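Local coordinates for protein porin B (Pseudomonas putida, PDB 4GEY) that forms a beta-barrel channel in the outer membrane that probably admits sugars such as glucose, at residues A[47-52]-A[431-436]. The protein carries 2 engineered substitutions. Sequence-based numbering, arbitrary orientation.
Sequences DYVGEV and KIQSSF. With C8E ((hydroxyethyloxy)tri(ethyloxy)octane), chain I.
Tyr48 lies on the membrane side between Ile432 and Phe436: its ring edge meets the Ile432 methyl (CE2 to CG2 4.0 Å), while its CB touches Phe436 CE2 obliquely at 3.9 Å. With CG anti to the backbone N (chi1 171°), beside the carbonyl carbon, the ring starts out toward Gly50, which has no side chain, so the phenol can lie over it. One ring face takes the detergent C8E, whose C11 sits 3.7 Å above the plane, offset toward the rim. An alanine here would probably leave the Ile432 methyl without its aromatic neighbour and the ether part of the detergent without the ring face it lies against. On the other face of the strands, Glu51 and Lys431 run side by side in the same direction; Glu51 OE2 comes alongside the end of Lys431, 3.2 Å from NZ in a salt bridge. Lys431 NZ also bonds to Phe165 O and bridges to Glu121, while Glu51 OE1 accepts from Val122 N; Glu121 and Val122 belong to the glucose pocket, so this pair borders the sugar site. Paired backbone bonds link Tyr48 with Ser434 (Ser434 N to Tyr48 O 2.9 Å, 167° at the hydrogen) and Gly50 with Ile432, the segment directions 170° apart. Linking the first long strand, 42-57, to the last, 425-435, they make the closing seam of an outer-membrane beta-barrel, with Tyr48, Ile432 and Phe436 outside and the Glu51-Lys431 pair inside.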
ATOM      1  N   ASP A  47      15.316  -8.576  -3.557  1.00 38.04           N
ATOM      2  CA  ASP A  47      14.922  -8.105  -2.241  1.00 27.90           C
ATOM      3  C   ASP A  47      13.916  -9.024  -1.589  1.00 34.22           C
ATOM      4  O   ASP A  47      13.008  -9.530  -2.250  1.00 42.73           O
ATOM      5  CB  ASP A  47      14.334  -6.720  -2.366  1.00 26.35           C
ATOM      6  CG  ASP A  47      15.310  -5.752  -2.954  1.00 36.93           C
ATOM      7  OD1 ASP A  47      16.457  -5.754  -2.473  1.00 40.05           O
ATOM      8  OD2 ASP A  47      14.954  -5.019  -3.903  1.00 38.12           O
ATOM      9  N   TYR A  48      14.070  -9.220  -0.283  1.00 32.57           N
ATOM     10  CA  TYR A  48      13.183 -10.093   0.472  1.00 33.07           C
ATOM     11  C   TYR A  48      12.427  -9.371   1.571  1.00 34.40           C
ATOM     12  O   TYR A  48      12.979  -8.513   2.251  1.00 48.64           O
ATOM     13  CB  TYR A  48      14.006 -11.209   1.096  1.00 37.71           C
ATOM     14  CG  TYR A  48      13.250 -12.060   2.081  1.00 37.31           C
ATOM     15  CD1 TYR A  48      12.457 -13.112   1.651  1.00 41.54           C
ATOM     16  CD2 TYR A  48      13.350 -11.826   3.443  1.00 33.30           C
ATOM     17  CE1 TYR A  48      11.782 -13.900   2.554  1.00 37.56           C
ATOM     18  CE2 TYR A  48      12.677 -12.597   4.343  1.00 26.99           C
ATOM     19  CZ  TYR A  48      11.903 -13.630   3.896  1.00 32.04           C
ATOM     20  OH  TYR A  48      11.240 -14.393   4.807  1.00 40.63           O
ATOM     21  N   VAL A  49      11.165  -9.731   1.757  1.00 30.79           N
ATOM     22  CA  VAL A  49      10.389  -9.218   2.885  1.00 31.52           C
ATOM     23  C   VAL A  49       9.635 -10.365   3.513  1.00 36.07           C
ATOM     24  O   VAL A  49       8.886 -11.051   2.828  1.00 42.86           O
ATOM     25  CB  VAL A  49       9.344  -8.134   2.465  1.00 25.22           C
ATOM     26  CG1 VAL A  49       8.534  -7.677   3.677  1.00 21.76           C
ATOM     27  CG2 VAL A  49      10.019  -6.962   1.798  1.00 22.28           C
ATOM     28  N   GLY A  50       9.835 -10.583   4.809  1.00 32.62           N
ATOM     29  CA  GLY A  50       9.090 -11.608   5.510  1.00 23.26           C
ATOM     30  C   GLY A  50       8.323 -10.989   6.661  1.00 34.26           C
ATOM     31  O   GLY A  50       8.896 -10.215   7.424  1.00 28.41           O
ATOM     32  N   GLU A  51       7.034 -11.313   6.774  1.00 22.41           N
ATOM     33  CA  GLU A  51       6.217 -10.847   7.890  1.00 27.82           C
ATOM     34  C   GLU A  51       5.540 -11.970   8.693  1.00 34.73           C
ATOM     35  O   GLU A  51       4.799 -12.786   8.136  1.00 41.90           O
ATOM     36  CB  GLU A  51       5.170  -9.854   7.399  1.00 28.98           C
ATOM     37  CG  GLU A  51       5.703  -8.446   7.237  1.00 31.53           C
ATOM     38  CD  GLU A  51       4.990  -7.658   6.155  1.00 33.77           C
ATOM     39  OE1 GLU A  51       3.822  -7.987   5.830  1.00 25.94           O
ATOM     40  OE2 GLU A  51       5.615  -6.716   5.623  1.00 35.06           O
ATOM     41  N   VAL A  52       5.794 -11.998  10.001  1.00 34.69           N
ATOM     42  CA  VAL A  52       5.161 -12.951  10.909  1.00 33.40           C
ATOM     43  C   VAL A  52       4.106 -12.252  11.747  1.00 30.60           C
ATOM     44  O   VAL A  52       4.321 -11.127  12.187  1.00 24.41           O
ATOM     45  CB  VAL A  52       6.178 -13.538  11.902  1.00 32.32           C
ATOM     46  CG1 VAL A  52       5.503 -14.537  12.824  1.00 33.99           C
ATOM     47  CG2 VAL A  52       7.328 -14.187  11.164  1.00 42.65           C
ATOM     48  N   LYS A 431       8.816  -8.141  11.362  1.00 22.63           N
ATOM     49  CA  LYS A 431       8.980  -7.818   9.953  1.00 23.84           C
ATOM     50  C   LYS A 431      10.453  -7.799   9.607  1.00 22.88           C
ATOM     51  O   LYS A 431      11.256  -7.189  10.311  1.00 38.88           O
ATOM     52  CB  LYS A 431       8.306  -6.481   9.610  1.00 21.70           C
ATOM     53  CG  LYS A 431       8.478  -6.076   8.169  1.00 21.48           C
ATOM     54  CD  LYS A 431       7.477  -5.004   7.746  1.00 23.97           C
ATOM     55  CE  LYS A 431       7.783  -4.521   6.338  1.00 20.82           C
ATOM     56  NZ  LYS A 431       6.709  -3.685   5.763  1.00 27.72           N
ATOM     57  N   ILE A 432      10.795  -8.490   8.530  1.00 23.49           N
ATOM     58  CA  ILE A 432      12.170  -8.617   8.073  1.00 23.70           C
ATOM     59  C   ILE A 432      12.320  -8.061   6.662  1.00 30.90           C
ATOM     60  O   ILE A 432      11.504  -8.359   5.780  1.00 34.49           O
ATOM     61  CB  ILE A 432      12.597 -10.089   8.027  1.00 24.40           C
ATOM     62  CG1 ILE A 432      12.632 -10.688   9.423  1.00 24.83           C
ATOM     63  CG2 ILE A 432      13.957 -10.235   7.362  1.00 28.68           C
ATOM     64  CD1 ILE A 432      13.369 -12.005   9.451  1.00 26.14           C
ATOM     65  N   GLN A 433      13.364  -7.264   6.446  1.00 27.51           N
ATOM     66  CA  GLN A 433      13.661  -6.739   5.121  1.00 23.71           C
ATOM     67  C   GLN A 433      15.100  -7.013   4.783  1.00 26.19           C
ATOM     68  O   GLN A 433      15.990  -6.692   5.556  1.00 35.12           O
ATOM     69  CB  GLN A 433      13.412  -5.239   5.064  1.00 23.22           C
ATOM     70  CG  GLN A 433      11.968  -4.853   5.222  1.00 22.45           C
ATOM     71  CD  GLN A 433      11.810  -3.374   5.497  1.00 34.04           C
ATOM     72  OE1 GLN A 433      12.617  -2.781   6.212  1.00 38.11           O
ATOM     73  NE2 GLN A 433      10.778  -2.764   4.924  1.00 34.91           N
ATOM     74  N   SER A 434      15.344  -7.602   3.623  1.00 28.07           N
ATOM     75  CA  SER A 434      16.717  -7.868   3.227  1.00 32.89           C
ATOM     76  C   SER A 434      16.963  -7.804   1.717  1.00 34.88           C
ATOM     77  O   SER A 434      16.116  -8.220   0.913  1.00 27.92           O
ATOM     78  CB  SER A 434      17.157  -9.221   3.762  1.00 37.10           C
ATOM     79  OG  SER A 434      18.540  -9.371   3.547  1.00 47.95           O
ATOM     80  N   SER A 435      18.128  -7.286   1.341  1.00 40.06           N
ATOM     81  CA  SER A 435      18.517  -7.230  -0.061  1.00 42.49           C
ATOM     82  C   SER A 435      19.752  -8.074  -0.303  1.00 42.34           C
ATOM     83  O   SER A 435      20.758  -7.955   0.402  1.00 42.25           O
ATOM     84  CB  SER A 435      18.740  -5.791  -0.524  1.00 44.79           C
ATOM     85  OG  SER A 435      19.430  -5.039   0.446  1.00 54.38           O
ATOM     86  N   PHE A 436      19.658  -8.938  -1.308  1.00 43.49           N
ATOM     87  CA  PHE A 436      20.711  -9.894  -1.597  1.00 39.49           C
ATOM     88  C   PHE A 436      21.740  -9.273  -2.514  1.00 33.93           C
ATOM     89  O   PHE A 436      21.402  -8.361  -3.262  1.00 30.44           O
ATOM     90  CB  PHE A 436      20.129 -11.155  -2.236  1.00 42.73           C
ATOM     91  CG  PHE A 436      19.267 -11.955  -1.310  1.00 44.13           C
ATOM     92  CD1 PHE A 436      19.806 -12.567  -0.207  1.00 50.87           C
ATOM     93  CD2 PHE A 436      17.922 -12.094  -1.547  1.00 47.28           C
ATOM     94  CE1 PHE A 436      19.011 -13.295   0.642  1.00 57.38           C
ATOM     95  CE2 PHE A 436      17.129 -12.824  -0.704  1.00 46.33           C
ATOM     96  CZ  PHE A 436      17.668 -13.424   0.386  1.00 51.83           C
ATOM     97  OXT PHE A 436      22.908  -9.673  -2.523  1.00 36.54           O
TER
HETATM   98  C2  C8E I 508       8.925 -19.536  -0.988  1.00 65.83           C
HETATM   99  C3  C8E I 508       8.436 -19.437   0.455  1.00 70.59           C
HETATM  100  C4  C8E I 508       8.795 -20.676   1.279  1.00 73.25           C
HETATM  101  C5  C8E I 508       9.390 -20.281   2.632  1.00 73.64           C
HETATM  102  C6  C8E I 508      10.916 -20.259   2.592  1.00 73.20           C
HETATM  103  C7  C8E I 508      11.485 -18.955   3.152  1.00 69.47           C
HETATM  104  C8  C8E I 508      13.011 -18.917   3.055  1.00 70.43           C
HETATM  105  O9  C8E I 508      13.508 -17.606   2.843  1.00 70.60           O
HETATM  106  C10 C8E I 508      14.104 -16.999   3.981  1.00 70.58           C
HETATM  107  C11 C8E I 508      14.905 -15.756   3.559  1.00 72.10           C
HETATM  108  O12 C8E I 508      15.379 -15.002   4.669  1.00 68.69           O
HETATM  109  C13 C8E I 508      16.396 -14.066   4.333  1.00 56.21           C
HETATM  110  C14 C8E I 508      17.241 -13.670   5.548  1.00 40.68           C